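Local coordinates for protein cystatin-F (Homo sapiens, PDB 2CH9) that inhibits papain-like cysteine proteases such as papain and cathepsin L, and forms a disulfide-linked homodimer, at residues 36-39 and 40-44; 25-28 and 29-32. All blocks are in the same frame, centred on the assembly; numbering follows the deposited sequence.

Interaction 1. Residues 36-39 and 40-44. With NAG (2-acetamido-2-deoxy-beta-D-glucopyranose), chain B; FUL (beta-L-fucopyranose), chain C.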
loop_
_atom_site.group_PDB
_atom_site.type_symbol
_atom_site.label_atom_id
_atom_site.label_comp_id
_atom_site.label_asym_id
_atom_site.label_seq_id
_atom_site.Cartn_x
_atom_site.Cartn_y
_atom_site.Cartn_z
ATOM N N TYR A 36 16.888 2.812 1.512
ATOM C CA TYR A 36 16.442 1.606 2.219
ATOM C C TYR A 36 15.997 0.496 1.265
ATOM O O TYR A 36 16.305 -0.685 1.478
ATOM C CB TYR A 36 15.316 1.917 3.181
ATOM C CG TYR A 36 15.741 2.753 4.340
ATOM C CD1 TYR A 36 16.952 2.511 4.998
ATOM C CD2 TYR A 36 14.914 3.760 4.824
ATOM C CE1 TYR A 36 17.333 3.291 6.097
ATOM C CE2 TYR A 36 15.286 4.543 5.907
ATOM C CZ TYR A 36 16.484 4.299 6.538
ATOM O OH TYR A 36 16.829 5.071 7.613
ATOM N N SER A 37 15.284 0.886 0.208
ATOM C CA SER A 37 14.750 -0.074 -0.764
ATOM C C SER A 37 15.864 -0.863 -1.436
ATOM O O SER A 37 15.811 -2.100 -1.510
ATOM C CB SER A 37 13.927 0.653 -1.823
ATOM O OG SER A 37 12.841 1.293 -1.207
ATOM N N VAL A 38 16.888 -0.150 -1.911
ATOM C CA VAL A 38 17.978 -0.823 -2.612
ATOM C C VAL A 38 18.852 -1.656 -1.671
ATOM O O VAL A 38 19.411 -2.679 -2.073
ATOM C CB VAL A 38 18.789 0.126 -3.495
ATOM C CG1 VAL A 38 19.752 0.998 -2.659
ATOM C CG2 VAL A 38 19.513 -0.691 -4.571
ATOM N N GLU A 39 18.915 -1.238 -0.409
ATOM C CA GLU A 39 19.588 -2.008 0.628
ATOM C C GLU A 39 18.830 -3.297 0.963
ATOM O O GLU A 39 19.450 -4.331 1.196
ATOM C CB GLU A 39 19.816 -1.146 1.878
ATOM C CG GLU A 39 20.794 -0.006 1.633
ATOM C CD GLU A 39 21.053 0.830 2.864
ATOM O OE1 GLU A 39 20.198 0.838 3.783
ATOM O OE2 GLU A 39 22.119 1.481 2.915
ATOM N N LYS A 40 17.496 -3.235 0.967
ATOM C CA LYS A 40 16.665 -4.440 1.060
ATOM C C LYS A 40 16.946 -5.351 -0.136
ATOM O O LYS A 40 17.072 -6.560 0.034
ATOM C CB LYS A 40 15.177 -4.093 1.137
ATOM C CG LYS A 40 14.224 -5.288 1.171
ATOM C CD LYS A 40 14.206 -5.909 2.555
ATOM C CE LYS A 40 13.035 -6.866 2.725
ATOM N NZ LYS A 40 12.743 -7.026 4.190
ATOM N N PHE A 41 17.073 -4.762 -1.327
ATOM C CA PHE A 41 17.419 -5.513 -2.544
ATOM C C PHE A 41 18.769 -6.208 -2.407
ATOM O O PHE A 41 18.883 -7.400 -2.701
ATOM C CB PHE A 41 17.432 -4.606 -3.791
ATOM C CG PHE A 41 17.669 -5.355 -5.082
ATOM C CD1 PHE A 41 16.600 -5.893 -5.797
ATOM C CD2 PHE A 41 18.957 -5.536 -5.576
ATOM C CE1 PHE A 41 16.801 -6.591 -6.987
ATOM C CE2 PHE A 41 19.179 -6.244 -6.760
ATOM C CZ PHE A 41 18.098 -6.772 -7.472
ATOM N N ASN A 42 19.796 -5.463 -1.988
ATOM C CA ASN A 42 21.138 -6.077 -1.804
ATOM C C ASN A 42 21.113 -7.191 -0.762
ATOM O O ASN A 42 21.756 -8.220 -0.940
ATOM C CB ASN A 42 22.224 -5.038 -1.469
ATOM C CG ASN A 42 22.390 -3.983 -2.560
ATOM O OD1 ASN A 42 22.290 -4.279 -3.753
ATOM N ND2 ASN A 42 22.636 -2.738 -2.151
ATOM N N ASN A 43 20.347 -6.997 0.307
ATOM C CA ASN A 43 20.225 -8.016 1.326
ATOM C C ASN A 43 19.545 -9.294 0.828
ATOM O O ASN A 43 19.836 -10.390 1.321
ATOM C CB ASN A 43 19.486 -7.488 2.554
ATOM C CG ASN A 43 19.490 -8.496 3.698
ATOM O OD1 ASN A 43 20.508 -8.674 4.380
ATOM N ND2 ASN A 43 18.351 -9.180 3.897
ATOM N N CYS A 44 18.653 -9.148 -0.154
ATOM C CA CYS A 44 17.752 -10.231 -0.554
ATOM C C CYS A 44 18.111 -10.937 -1.848
ATOM O O CYS A 44 17.371 -11.796 -2.314
ATOM C CB CYS A 44 16.315 -9.711 -0.627
ATOM S SG CYS A 44 15.658 -9.230 0.998
HETATM C C1 NAG B . 18.463 -10.238 4.884
HETATM C C2 NAG B . 17.144 -10.307 5.660
HETATM C C3 NAG B . 17.224 -11.393 6.736
HETATM C C4 NAG B . 17.646 -12.730 6.134
HETATM C C5 NAG B . 18.797 -12.637 5.132
HETATM C C6 NAG B . 18.488 -13.838 4.267
HETATM C C7 NAG B . 15.893 -8.177 5.757
HETATM C C8 NAG B . 15.452 -7.075 6.683
HETATM N N2 NAG B . 16.796 -9.024 6.258
HETATM O O3 NAG B . 15.950 -11.575 7.309
HETATM O O4 NAG B . 17.911 -13.708 7.134
HETATM O O5 NAG B . 18.716 -11.497 4.283
HETATM O O6 NAG B . 19.558 -14.666 3.882
HETATM O O7 NAG B . 15.430 -8.266 4.618
HETATM C C1 FUL C . 19.364 -14.602 2.462
HETATM C C2 FUL C . 18.477 -15.640 1.775
HETATM O O2 FUL C . 17.536 -16.235 2.647
HETATM C C3 FUL C . 17.819 -14.779 0.692
HETATM O O3 FUL C . 16.807 -15.479 -0.005
HETATM C C4 FUL C . 18.923 -14.225 -0.232
HETATM O O4 FUL C . 19.431 -15.283 -1.021
HETATM C C5 FUL C . 20.053 -13.542 0.579
HETATM C C6 FUL C . 21.268 -13.129 -0.241
HETATM O O5 FUL C . 20.496 -14.364 1.651
#
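The carbonyl oxygen of Val-38 takes the shortest backbone bond of this helical turn, 2.8 Å from Asn-42 N, and the CB of Phe-41 also rests on Val-38 O, at 3.3 Å. Three further bonds of the same i to i+4 kind run alongside, from Lys-40, Phe-41 and Asn-43 to Tyr-36, Ser-37 and Glu-39. Asn-43 sends its amide out from the helix, CG anti to the backbone N (chi1 -173°). The covalent link of the glycan, Asn-43 ND2 to NAG C1, measures 1.5 Å. Lys-40, one turn earlier, bends at chi2 (77°) so that its chain passes beside the sugar's acetamido group: CD and CE each lie 3.4 Å from NAG O7, and NZ donates to that oxygen at 3.0 Å. The sugar is thereby held at two points, the glycosidic nitrogen and the acetamido carbonyl. On the inner face, Phe-41 meets Phe-51 of the sheet, while Asn-42 OD1 accepts from Phe-51 N. Cys-44 SG forms the interchain disulfide with Cys-7 of the second subunit. The arrangement is that of the cystatin fold, a helix laid across an antiparallel sheet, here carrying an N-linked glycan next to the dimer's disulfide.

Interaction 2. Residues 25-28 and 29-32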
loop_
_atom_site.group_PDB
_atom_site.type_symbol
_atom_site.label_atom_id
_atom_site.label_comp_id
_atom_site.label_asym_id
_atom_site.label_seq_id
_atom_site.Cartn_x
_atom_site.Cartn_y
_atom_site.Cartn_z
ATOM N N THR A 25 9.969 13.868 -5.672
ATOM C CA THR A 25 10.865 12.697 -5.748
ATOM C C THR A 25 12.295 13.033 -5.272
ATOM O O THR A 25 13.149 12.153 -5.177
ATOM C CB THR A 25 10.880 12.082 -7.175
ATOM O OG1 THR A 25 11.311 13.078 -8.111
ATOM C CG2 THR A 25 9.480 11.607 -7.591
ATOM N N ASN A 26 12.546 14.306 -4.977
ATOM C CA ASN A 26 13.815 14.731 -4.375
ATOM C C ASN A 26 13.705 15.124 -2.891
ATOM O O ASN A 26 14.654 15.670 -2.320
ATOM C CB ASN A 26 14.496 15.844 -5.200
ATOM C CG ASN A 26 13.753 17.181 -5.135
ATOM O OD1 ASN A 26 12.631 17.275 -4.621
ATOM N ND2 ASN A 26 14.388 18.226 -5.661
ATOM N N ASP A 27 12.554 14.842 -2.280
ATOM C CA ASP A 27 12.351 15.063 -0.850
ATOM C C ASP A 27 13.365 14.214 -0.076
ATOM O O ASP A 27 13.540 13.037 -0.385
ATOM C CB ASP A 27 10.922 14.695 -0.458
ATOM C CG ASP A 27 10.700 14.702 1.043
ATOM O OD1 ASP A 27 10.360 15.766 1.601
ATOM O OD2 ASP A 27 10.830 13.628 1.666
ATOM N N PRO A 28 14.063 14.820 0.905
ATOM C CA PRO A 28 15.094 14.075 1.625
ATOM C C PRO A 28 14.581 12.752 2.215
ATOM O O PRO A 28 15.295 11.759 2.157
ATOM C CB PRO A 28 15.555 15.060 2.709
ATOM C CG PRO A 28 15.231 16.424 2.147
ATOM C CD PRO A 28 13.950 16.219 1.379
ATOM N N GLY A 29 13.350 12.731 2.726
ATOM C CA GLY A 29 12.735 11.495 3.212
ATOM C C GLY A 29 12.521 10.460 2.112
ATOM O O GLY A 29 12.764 9.256 2.311
ATOM N N VAL A 30 12.052 10.914 0.951
ATOM C CA VAL A 30 11.925 10.034 -0.211
ATOM C C VAL A 30 13.280 9.456 -0.602
ATOM O O VAL A 30 13.371 8.282 -0.918
ATOM C CB VAL A 30 11.344 10.744 -1.437
ATOM C CG1 VAL A 30 11.436 9.838 -2.672
ATOM C CG2 VAL A 30 9.897 11.132 -1.189
ATOM N N LEU A 31 14.321 10.293 -0.588
ATOM C CA LEU A 31 15.649 9.857 -0.982
ATOM C C LEU A 31 16.186 8.775 -0.043
ATOM O O LEU A 31 16.783 7.795 -0.502
ATOM C CB LEU A 31 16.621 11.038 -1.060
ATOM C CG LEU A 31 16.269 12.108 -2.099
ATOM C CD1 LEU A 31 17.112 13.344 -1.869
ATOM C CD2 LEU A 31 16.440 11.612 -3.529
ATOM N N GLN A 32 15.956 8.951 1.258
ATOM C CA GLN A 32 16.379 7.972 2.252
ATOM C C GLN A 32 15.570 6.682 2.112
ATOM O O GLN A 32 16.105 5.597 2.278
ATOM C CB GLN A 32 16.265 8.534 3.670
ATOM C CG GLN A 32 16.746 7.582 4.764
ATOM C CD GLN A 32 18.225 7.168 4.604
ATOM O OE1 GLN A 32 19.133 7.983 4.804
ATOM N NE2 GLN A 32 18.462 5.898 4.247
#
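Residues 25-27 approach as a loop, and at Asp-27 the backbone is extended before it turns into the helix at Pro-28. The first i to i+4 bond then closes from Leu-31 N to Asp-27 O at 2.9 Å, and the next from Gln-32 N to Pro-28 O at 3.0 Å. The Asp-27 side chain has its CG anti to the backbone N (chi1 171°), which turns OD2 back to the open amides at the start of the helix, where it accepts from Val-30 N at 3.1 Å through the lone pair pointing away from OD1, and weakly from Gly-29 N at 2.9 Å with a strongly bent N-H (116°). This is an N-cap: one carboxylate oxygen takes up two amides of the first turn, and its negative charge probably also interacts well with the helix dipole. Replacing Asp-27 by an alanine removes OD2 and would probably cost the amides of Gly-29 and Val-30 this side-chain acceptor, leaving the start of the helix more prone to fray. The methylene of Asp-27 also packs on Val-30, CB to CG2 at 3.8 Å, while Val-30 reaches Ile-56 and Tyr-69 on the sheet. Leu-31 leans back across the incoming loop, with CD1 at 3.4 Å from Asn-26 O and CD2 at 3.7 Å from Thr-25 O, so its two methyls lie against successive peptide carbonyls. Thr-25 and Leu-31 both touch Ile-56 of strand 49-63.

How the interactions relate
Interactions 2 and 1 follow in series along helix 28-44, interaction 2 at its N-terminal end and interaction 1 over its last turns, with centres about 17 Å apart. Three residues, 33-35, separate them along the helix, and they do not otherwise touch. Both lay the helix on the sheet through strand 49-63, at Ile-56 and Ala-59 for 25-32 and at Phe-51 for 36-44. Their surroundings differ: no other protein chain reaches interaction 2, and its Gln-32 side chain is about 14 Å from a bound N-acetylglucosamine, whereas interaction 1 carries the glycan and meets the second subunit. Both lie away from the reactive site at Gly-18.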